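Local coordinates for elongation factor G (Thermus thermophilus, PDB 2DY1), which binds GTP together with magnesium and probably hydrolyses it, as expected of a translation elongation factor, at residues A[101-106]-A[127-132]; A[131-136]-A[248-253]; A[170-175]-A[257-262]. All coordinates share one frame; numbering follows the deposited sequence.

Contact 1 (A[101-106]-A[127-132]); sequences ALVAVS and LPRMVV
Leu102 and Val132 meet on the closely packed face of two parallel strands, 101-106 and 129-132. The CD1 methyl of Leu102 sits between Val132 CG1, at 3.7 Å, and the CG methylene of Met130, at 3.8 Å. Val132 has its CG1 between the backbone N and the carbonyl carbon (chi1 55°), which sets that methyl against both Leu102 CD1 and the backbone of Ala104. Ile268 of helix 261-271 closes over Leu102 and Met130. The backbones are stitched by five bonds, among them Val103 N to Met130 O at 2.8 Å; in the bond from Val132 N to Val103 O, the donor stands 40° above the carbonyl plane.

The face carrying Ala101, Val103 and Val105 is more loosely joined across the strands. Ala101 CB reaches Arg129 CG at 4.0 Å, and Val105 CG2 meets Val131 CG1 at 3.8 Å. Beyond CG, Arg129 bends away and folds back, so that NE (2.8 Å) and NH2 both hold Leu127 O in the guanidinium plane. NH1 pairs with Glu123 and the cation lies against Trp119. An alanine at Arg129 would probably leave Glu123 without its mate and Leu127 O without its two donors. Helix 113-124, which carries Glu123 and Trp119, links the two strands in a beta-alpha-beta crossover, part of the central sheet of the P-loop GTPase fold.

Contact 2 (A[131-136]-A[248-253]); sequences VVVTKL and YPVALA. With GTP (guanosine-5'-triphosphate), chain C.
Val133 and Leu252 sit side by side on neighbouring parallel strands, with Leu252 CD1 4.1 Å from Val133 CB. The same CD1 meets Leu136 CD2 at 3.9 Å, the two leucine side chains crossing at about a right angle. On the other face, Val132 CG2 touches Ala253 CB. Backbone bonds run as far as Ala253 N to Val133 O, where the strands part.

Past that point, Thr134, Lys135, Leu136 and Asp137 fit the (N/T)KxD guanine-recognition motif of GTPases: Lys135 N donates to GTP O6 at 3.0 Å, bent to 137°, Asp137 also bonds the nucleotide, and Thr134 OG1 is tied to Ser20 O of the phosphate-binding loop.

The Lys135 side chain can be followed across one face of the guanine. CB lies 4.1 Å from GTP C6. CG, anti to the carbonyl carbon (chi1 -59°), comes down on the ring, 3.4 Å from C6 with C5 close by. From there the chain is extended, and CD carries it toward the sugar, where CE is 3.4 Å from GTP O4'. NZ makes a weak bond to that ring oxygen and a regular hydrogen bond to Gly19 O.

Contact 3 (A[170-175]-A[257-262]); sequences VGLIDV and REIGVL
Leu172 and Ile259 face each other between strand 170-174 and the turn that leads into helix 261-271, each side chain directed at the opposite backbone. No hydrogen bond joins the two segments; buried methyl groups pack on each other and on backbone atoms.

Ile259 divides its branches between two targets. CG2, anti to its own backbone N, rests 4.0 Å from Gly171 CA, on the strand backbone. The other branch leaves CB beside the backbone N (chi1 -70°) and stays extended, and its terminal CD1 lies 3.9 Å from the carbonyl carbon of Val170. Ile259 thus lies over the Val170-Gly171 peptide link, at a classic beta bulge where both residues face Leu163.

Leu172 works in the reverse direction. Its CD1 meets Gly260 CA at 3.9 Å, while CD2 faces Ile259 CG2 at 4.2 Å, so the fork takes in both turn residues. Gly260 is the N-cap residue of helix 261-271 and has a positive phi of 70°. A CB on Gly260 would point toward the strand and fall only 3.1 Å from Leu172 CD1, a tight fit.

On the nucleotide side, Glu258 and Ile259 form a G1 beta bulge opposite Ser254, whose OG bonds GTP and also accepts from Arg257 N. The turn thus follows the loop bearing Ser254 and Glu256, consistent with the G5 element of GTPases, and here it packs against a strand from the insert between helix 142-153 and strand 248-252, probably the G' subdomain known from EF-G.

How the contacts relate
Contacts 1 and 2 share Val131 and Val132, so strand 129-134 has one neighbour on each edge, and their centres are 8 Å apart. A probable hydrogen bond from Thr134 N to Val105 O, 3.0 Å, continues the first pairing into the second. Contact 3 lies farther along the same sheet, its centre about 10 Å from that of contact 2 and about 17 Å from that of contact 1; Leu172 CD2 packs 3.4 Å from Leu252 O. Only contact 2 of the three touches GTP, through Lys135 on the guanine; the Ala104 side chain of contact 1 is about 6 Å from the nucleotide, and that of Ile259 of contact 3 about 8 Å.

Contact 1 (A[101-106]-A[127-132])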
loop_
_atom_site.group_PDB
_atom_site.type_symbol
_atom_site.label_atom_id
_atom_site.label_comp_id
_atom_site.label_asym_id
_atom_site.label_seq_id
_atom_site.Cartn_x
_atom_site.Cartn_y
_atom_site.Cartn_z
ATOM N N ALA A 101 0.724 12.492 13.216
ATOM C CA ALA A 101 1.243 12.631 11.863
ATOM C C ALA A 101 1.654 14.079 11.607
ATOM O O ALA A 101 0.911 14.999 11.926
ATOM C CB ALA A 101 0.177 12.233 10.865
ATOM N N LEU A 102 2.857 14.271 11.072
ATOM C CA LEU A 102 3.348 15.596 10.680
ATOM C C LEU A 102 3.217 15.516 9.167
ATOM O O LEU A 102 3.882 14.702 8.525
ATOM C CB LEU A 102 4.814 15.781 11.084
ATOM C CG LEU A 102 5.511 17.041 10.539
ATOM C CD1 LEU A 102 4.753 18.327 10.999
ATOM C CD2 LEU A 102 6.969 17.094 11.054
ATOM N N VAL A 103 2.373 16.364 8.597
ATOM C CA VAL A 103 2.077 16.301 7.169
ATOM C C VAL A 103 2.735 17.450 6.430
ATOM O O VAL A 103 2.366 18.595 6.624
ATOM C CB VAL A 103 0.525 16.347 6.964
ATOM C CG1 VAL A 103 0.169 16.141 5.499
ATOM C CG2 VAL A 103 -0.164 15.266 7.853
ATOM N N ALA A 104 3.732 17.133 5.593
ATOM C CA ALA A 104 4.440 18.153 4.823
ATOM C C ALA A 104 3.589 18.532 3.629
ATOM O O ALA A 104 3.019 17.668 2.950
ATOM C CB ALA A 104 5.785 17.619 4.323
ATOM N N VAL A 105 3.498 19.838 3.392
ATOM C CA VAL A 105 2.729 20.371 2.272
ATOM C C VAL A 105 3.588 21.432 1.587
ATOM O O VAL A 105 4.010 22.404 2.210
ATOM C CB VAL A 105 1.406 21.038 2.771
ATOM C CG1 VAL A 105 0.692 21.780 1.612
ATOM C CG2 VAL A 105 0.495 19.982 3.360
ATOM N N SER A 106 3.854 21.246 0.295
ATOM C CA SER A 106 4.636 22.227 -0.459
ATOM C C SER A 106 3.782 23.480 -0.701
ATOM O O SER A 106 2.631 23.371 -1.122
ATOM C CB SER A 106 5.047 21.622 -1.812
ATOM O OG SER A 106 5.397 22.644 -2.724
ATOM N N LEU A 127 -5.273 9.568 14.725
ATOM C CA LEU A 127 -4.096 10.356 15.021
ATOM C C LEU A 127 -4.186 11.859 14.881
ATOM O O LEU A 127 -4.770 12.353 13.932
ATOM C CB LEU A 127 -2.937 9.939 14.100
ATOM C CG LEU A 127 -2.481 8.477 14.122
ATOM C CD1 LEU A 127 -1.216 8.358 13.224
ATOM C CD2 LEU A 127 -2.183 8.027 15.541
ATOM N N PRO A 128 -3.587 12.596 15.827
ATOM C CA PRO A 128 -3.559 14.058 15.771
ATOM C C PRO A 128 -2.722 14.367 14.520
ATOM O O PRO A 128 -1.865 13.561 14.115
ATOM C CB PRO A 128 -2.783 14.444 17.019
ATOM C CG PRO A 128 -3.218 13.360 18.007
ATOM C CD PRO A 128 -3.141 12.114 17.154
ATOM N N ARG A 129 -2.958 15.524 13.914
ATOM C CA ARG A 129 -2.225 15.925 12.721
ATOM C C ARG A 129 -1.756 17.370 12.841
ATOM O O ARG A 129 -2.451 18.222 13.406
ATOM C CB ARG A 129 -3.105 15.806 11.471
ATOM C CG ARG A 129 -3.161 14.408 10.838
ATOM C CD ARG A 129 -4.589 14.098 10.417
ATOM N NE ARG A 129 -5.366 13.830 11.631
ATOM C CZ ARG A 129 -6.676 14.003 11.737
ATOM N NH1 ARG A 129 -7.380 14.447 10.699
ATOM N NH2 ARG A 129 -7.276 13.742 12.891
ATOM N N MET A 130 -0.548 17.623 12.349
ATOM C CA MET A 130 0.043 18.964 12.308
ATOM C C MET A 130 0.539 19.072 10.867
ATOM O O MET A 130 0.887 18.065 10.270
ATOM C CB MET A 130 1.225 19.063 13.295
ATOM C CG MET A 130 2.213 20.185 13.075
ATOM S SD MET A 130 3.590 20.002 14.280
ATOM C CE MET A 130 2.678 20.416 15.746
ATOM N N VAL A 131 0.523 20.275 10.301
ATOM C CA VAL A 131 0.988 20.492 8.929
ATOM C C VAL A 131 2.260 21.303 8.970
ATOM O O VAL A 131 2.379 22.216 9.787
ATOM C CB VAL A 131 -0.038 21.346 8.128
ATOM C CG1 VAL A 131 0.537 21.764 6.765
ATOM C CG2 VAL A 131 -1.330 20.559 7.928
ATOM N N VAL A 132 3.222 20.974 8.109
ATOM C CA VAL A 132 4.422 21.801 7.997
ATOM C C VAL A 132 4.504 22.220 6.529
ATOM O O VAL A 132 4.498 21.387 5.625
ATOM C CB VAL A 132 5.742 21.087 8.484
ATOM C CG1 VAL A 132 5.976 19.772 7.776
ATOM C CG2 VAL A 132 6.929 22.036 8.285
#

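Contact 2 (A[131-136]-A[248-253])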
loop_
_atom_site.group_PDB
_atom_site.type_symbol
_atom_site.label_atom_id
_atom_site.label_comp_id
_atom_site.label_asym_id
_atom_site.label_seq_id
_atom_site.Cartn_x
_atom_site.Cartn_y
_atom_site.Cartn_z
ATOM N N VAL A 131 0.523 20.275 10.301
ATOM C CA VAL A 131 0.988 20.492 8.929
ATOM C C VAL A 131 2.260 21.303 8.970
ATOM O O VAL A 131 2.379 22.216 9.787
ATOM C CB VAL A 131 -0.038 21.346 8.128
ATOM C CG1 VAL A 131 0.537 21.764 6.765
ATOM C CG2 VAL A 131 -1.330 20.559 7.928
ATOM N N VAL A 132 3.222 20.974 8.109
ATOM C CA VAL A 132 4.422 21.801 7.997
ATOM C C VAL A 132 4.504 22.220 6.529
ATOM O O VAL A 132 4.498 21.387 5.625
ATOM C CB VAL A 132 5.742 21.087 8.484
ATOM C CG1 VAL A 132 5.976 19.772 7.776
ATOM C CG2 VAL A 132 6.929 22.036 8.285
ATOM N N VAL A 133 4.530 23.530 6.301
ATOM C CA VAL A 133 4.581 24.072 4.944
ATOM C C VAL A 133 6.016 24.312 4.539
ATOM O O VAL A 133 6.750 25.093 5.166
ATOM C CB VAL A 133 3.795 25.388 4.862
ATOM C CG1 VAL A 133 3.935 25.973 3.444
ATOM C CG2 VAL A 133 2.329 25.131 5.207
ATOM N N THR A 134 6.401 23.611 3.477
ATOM C CA THR A 134 7.753 23.673 2.927
ATOM C C THR A 134 7.792 24.423 1.603
ATOM O O THR A 134 6.763 24.791 1.059
ATOM C CB THR A 134 8.249 22.268 2.620
ATOM O OG1 THR A 134 7.342 21.667 1.674
ATOM C CG2 THR A 134 8.301 21.427 3.910
ATOM N N LYS A 135 9.009 24.629 1.103
ATOM C CA LYS A 135 9.228 25.254 -0.203
ATOM C C LYS A 135 8.645 26.646 -0.449
ATOM O O LYS A 135 8.451 27.043 -1.607
ATOM C CB LYS A 135 8.731 24.297 -1.302
ATOM C CG LYS A 135 9.425 22.940 -1.284
ATOM C CD LYS A 135 9.041 22.103 -2.524
ATOM C CE LYS A 135 9.903 20.845 -2.658
ATOM N NZ LYS A 135 9.686 20.120 -3.966
ATOM N N LEU A 136 8.357 27.401 0.610
ATOM C CA LEU A 136 7.820 28.738 0.373
ATOM C C LEU A 136 8.869 29.603 -0.354
ATOM O O LEU A 136 8.508 30.594 -1.002
ATOM C CB LEU A 136 7.399 29.397 1.694
ATOM C CG LEU A 136 6.680 30.750 1.569
ATOM C CD1 LEU A 136 5.365 30.559 0.826
ATOM C CD2 LEU A 136 6.430 31.353 2.950
ATOM N N TYR A 248 -5.543 21.511 14.048
ATOM C CA TYR A 248 -4.377 21.039 13.305
ATOM C C TYR A 248 -3.395 22.207 13.178
ATOM O O TYR A 248 -3.569 23.070 12.323
ATOM C CB TYR A 248 -4.808 20.583 11.910
ATOM C CG TYR A 248 -5.935 19.563 11.924
ATOM C CD1 TYR A 248 -7.083 19.765 11.160
ATOM C CD2 TYR A 248 -5.852 18.406 12.706
ATOM C CE1 TYR A 248 -8.133 18.850 11.172
ATOM C CE2 TYR A 248 -6.896 17.488 12.725
ATOM C CZ TYR A 248 -8.033 17.722 11.955
ATOM O OH TYR A 248 -9.071 16.812 11.985
ATOM N N PRO A 249 -2.349 22.245 14.013
ATOM C CA PRO A 249 -1.392 23.356 13.919
ATOM C C PRO A 249 -0.717 23.388 12.555
ATOM O O PRO A 249 -0.446 22.330 11.987
ATOM C CB PRO A 249 -0.370 23.047 15.006
ATOM C CG PRO A 249 -1.106 22.136 15.968
ATOM C CD PRO A 249 -1.950 21.278 15.052
ATOM N N VAL A 250 -0.460 24.596 12.046
ATOM C CA VAL A 250 0.227 24.750 10.766
ATOM C C VAL A 250 1.514 25.525 11.028
ATOM O O VAL A 250 1.496 26.681 11.478
ATOM C CB VAL A 250 -0.630 25.541 9.747
ATOM C CG1 VAL A 250 0.117 25.662 8.405
ATOM C CG2 VAL A 250 -1.961 24.853 9.535
ATOM N N ALA A 251 2.636 24.875 10.751
ATOM C CA ALA A 251 3.947 25.459 10.948
ATOM C C ALA A 251 4.602 25.697 9.590
ATOM O O ALA A 251 4.189 25.135 8.580
ATOM C CB ALA A 251 4.820 24.515 11.784
ATOM N N LEU A 252 5.610 26.552 9.599
ATOM C CA LEU A 252 6.355 26.874 8.394
ATOM C C LEU A 252 7.816 26.517 8.634
ATOM O O LEU A 252 8.424 27.002 9.596
ATOM C CB LEU A 252 6.204 28.384 8.131
ATOM C CG LEU A 252 6.770 29.124 6.930
ATOM C CD1 LEU A 252 6.313 28.509 5.613
ATOM C CD2 LEU A 252 6.275 30.575 7.044
ATOM N N ALA A 253 8.393 25.677 7.769
ATOM C CA ALA A 253 9.803 25.317 7.926
ATOM C C ALA A 253 10.331 24.773 6.610
ATOM O O ALA A 253 9.577 24.218 5.817
ATOM C CB ALA A 253 9.980 24.256 9.038
HETATM P PG GTP C . 9.606 11.717 -1.257
HETATM O O1G GTP C . 9.971 11.242 -2.748
HETATM O O2G GTP C . 10.475 10.871 -0.207
HETATM O O3G GTP C . 8.155 11.652 -0.968
HETATM O O3B GTP C . 10.158 13.230 -1.241
HETATM P PB GTP C . 10.410 14.101 0.083
HETATM O O1B GTP C . 9.106 14.601 0.577
HETATM O O2B GTP C . 11.258 13.337 1.029
HETATM O O3A GTP C . 11.165 15.384 -0.516
HETATM P PA GTP C . 12.760 15.541 -0.580
HETATM O O1A GTP C . 13.263 15.891 0.767
HETATM O O2A GTP C . 13.330 14.358 -1.266
HETATM O "O5'" GTP C . 12.946 16.837 -1.512
HETATM C "C5'" GTP C . 12.698 16.713 -2.913
HETATM C "C4'" GTP C . 13.279 17.918 -3.651
HETATM O "O4'" GTP C . 12.747 19.087 -3.009
HETATM C "C3'" GTP C . 14.796 17.967 -3.456
HETATM O "O3'" GTP C . 15.396 18.573 -4.603
HETATM C "C2'" GTP C . 14.948 18.876 -2.237
HETATM O "O2'" GTP C . 16.210 19.546 -2.300
HETATM C "C1'" GTP C . 13.849 19.888 -2.555
HETATM N N9 GTP C . 13.424 20.672 -1.373
HETATM C C8 GTP C . 13.018 20.175 -0.207
HETATM N N7 GTP C . 12.584 21.162 0.574
HETATM C C5 GTP C . 12.719 22.303 -0.097
HETATM C C6 GTP C . 12.441 23.632 0.203
HETATM O O6 GTP C . 11.918 23.960 1.267
HETATM N N1 GTP C . 12.735 24.610 -0.756
HETATM C C2 GTP C . 13.291 24.238 -1.986
HETATM N N2 GTP C . 13.569 25.163 -2.901
HETATM N N3 GTP C . 13.541 22.944 -2.241
HETATM C C4 GTP C . 13.268 21.993 -1.337
#

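Contact 3 (A[170-175]-A[257-262])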
loop_
_atom_site.group_PDB
_atom_site.type_symbol
_atom_site.label_atom_id
_atom_site.label_comp_id
_atom_site.label_asym_id
_atom_site.label_seq_id
_atom_site.Cartn_x
_atom_site.Cartn_y
_atom_site.Cartn_z
ATOM N N VAL A 170 12.537 35.097 4.671
ATOM C CA VAL A 170 13.713 34.993 5.533
ATOM C C VAL A 170 13.445 34.462 6.924
ATOM O O VAL A 170 14.386 34.235 7.681
ATOM C CB VAL A 170 14.415 36.369 5.722
ATOM C CG1 VAL A 170 14.836 36.920 4.368
ATOM C CG2 VAL A 170 13.475 37.365 6.438
ATOM N N GLY A 171 12.180 34.257 7.274
ATOM C CA GLY A 171 11.923 33.803 8.622
ATOM C C GLY A 171 10.481 33.559 8.992
ATOM O O GLY A 171 9.616 33.346 8.141
ATOM N N LEU A 172 10.242 33.625 10.300
ATOM C CA LEU A 172 8.940 33.334 10.864
ATOM C C LEU A 172 8.422 34.399 11.798
ATOM O O LEU A 172 9.194 35.066 12.492
ATOM C CB LEU A 172 9.018 32.053 11.720
ATOM C CG LEU A 172 9.564 30.756 11.138
ATOM C CD1 LEU A 172 9.459 29.651 12.179
ATOM C CD2 LEU A 172 8.758 30.406 9.897
ATOM N N ILE A 173 7.107 34.548 11.791
ATOM C CA ILE A 173 6.418 35.422 12.732
ATOM C C ILE A 173 5.604 34.420 13.542
ATOM O O ILE A 173 4.724 33.725 13.004
ATOM C CB ILE A 173 5.458 36.411 12.041
ATOM C CG1 ILE A 173 6.249 37.397 11.188
ATOM C CG2 ILE A 173 4.656 37.194 13.107
ATOM C CD1 ILE A 173 5.373 38.273 10.315
ATOM N N ASP A 174 5.920 34.316 14.827
ATOM C CA ASP A 174 5.222 33.389 15.706
ATOM C C ASP A 174 3.986 34.153 16.168
ATOM O O ASP A 174 4.091 35.070 16.977
ATOM C CB ASP A 174 6.138 33.026 16.873
ATOM C CG ASP A 174 5.457 32.136 17.875
ATOM O OD1 ASP A 174 4.605 32.668 18.610
ATOM O OD2 ASP A 174 5.759 30.917 17.915
ATOM N N VAL A 175 2.831 33.788 15.610
ATOM C CA VAL A 175 1.570 34.494 15.870
ATOM C C VAL A 175 1.234 34.689 17.330
ATOM O O VAL A 175 0.912 35.799 17.764
ATOM C CB VAL A 175 0.381 33.766 15.190
ATOM C CG1 VAL A 175 -0.910 34.491 15.467
ATOM C CG2 VAL A 175 0.619 33.673 13.698
ATOM N N ARG A 257 16.281 25.774 3.052
ATOM C CA ARG A 257 16.665 27.141 3.422
ATOM C C ARG A 257 17.089 27.224 4.895
ATOM O O ARG A 257 17.525 28.277 5.359
ATOM C CB ARG A 257 15.480 28.099 3.205
ATOM C CG ARG A 257 14.924 28.162 1.802
ATOM C CD ARG A 257 15.953 28.734 0.854
ATOM N NE ARG A 257 16.406 30.037 1.316
ATOM C CZ ARG A 257 17.506 30.647 0.882
ATOM N NH1 ARG A 257 18.273 30.066 -0.032
ATOM N NH2 ARG A 257 17.842 31.835 1.369
ATOM N N GLU A 258 16.973 26.110 5.621
ATOM C CA GLU A 258 17.282 26.047 7.044
ATOM C C GLU A 258 16.553 27.142 7.817
ATOM O O GLU A 258 17.158 27.890 8.580
ATOM C CB GLU A 258 18.792 26.124 7.309
ATOM C CG GLU A 258 19.501 24.792 7.028
ATOM C CD GLU A 258 19.296 23.728 8.117
ATOM O OE1 GLU A 258 18.411 23.884 9.022
ATOM O OE2 GLU A 258 20.042 22.719 8.044
ATOM N N ILE A 259 15.248 27.219 7.594
ATOM C CA ILE A 259 14.395 28.181 8.286
ATOM C C ILE A 259 13.368 27.434 9.139
ATOM O O ILE A 259 12.675 26.540 8.645
ATOM C CB ILE A 259 13.634 29.078 7.276
ATOM C CG1 ILE A 259 14.613 30.036 6.587
ATOM C CG2 ILE A 259 12.514 29.860 7.997
ATOM C CD1 ILE A 259 13.962 30.848 5.442
ATOM N N GLY A 260 13.297 27.779 10.428
ATOM C CA GLY A 260 12.299 27.194 11.322
ATOM C C GLY A 260 12.432 25.740 11.711
ATOM O O GLY A 260 11.471 25.152 12.182
ATOM N N VAL A 261 13.619 25.172 11.552
ATOM C CA VAL A 261 13.805 23.761 11.875
ATOM C C VAL A 261 13.692 23.444 13.366
ATOM O O VAL A 261 12.888 22.584 13.748
ATOM C CB VAL A 261 15.163 23.260 11.304
ATOM C CG1 VAL A 261 15.430 21.806 11.699
ATOM C CG2 VAL A 261 15.114 23.354 9.803
ATOM N N LEU A 262 14.465 24.116 14.217
ATOM C CA LEU A 262 14.364 23.809 15.643
ATOM C C LEU A 262 13.010 24.290 16.182
ATOM O O LEU A 262 12.443 23.655 17.056
ATOM C CB LEU A 262 15.568 24.370 16.418
ATOM C CG LEU A 262 16.875 23.618 16.045
ATOM C CD1 LEU A 262 18.075 24.205 16.790
ATOM C CD2 LEU A 262 16.726 22.115 16.377
#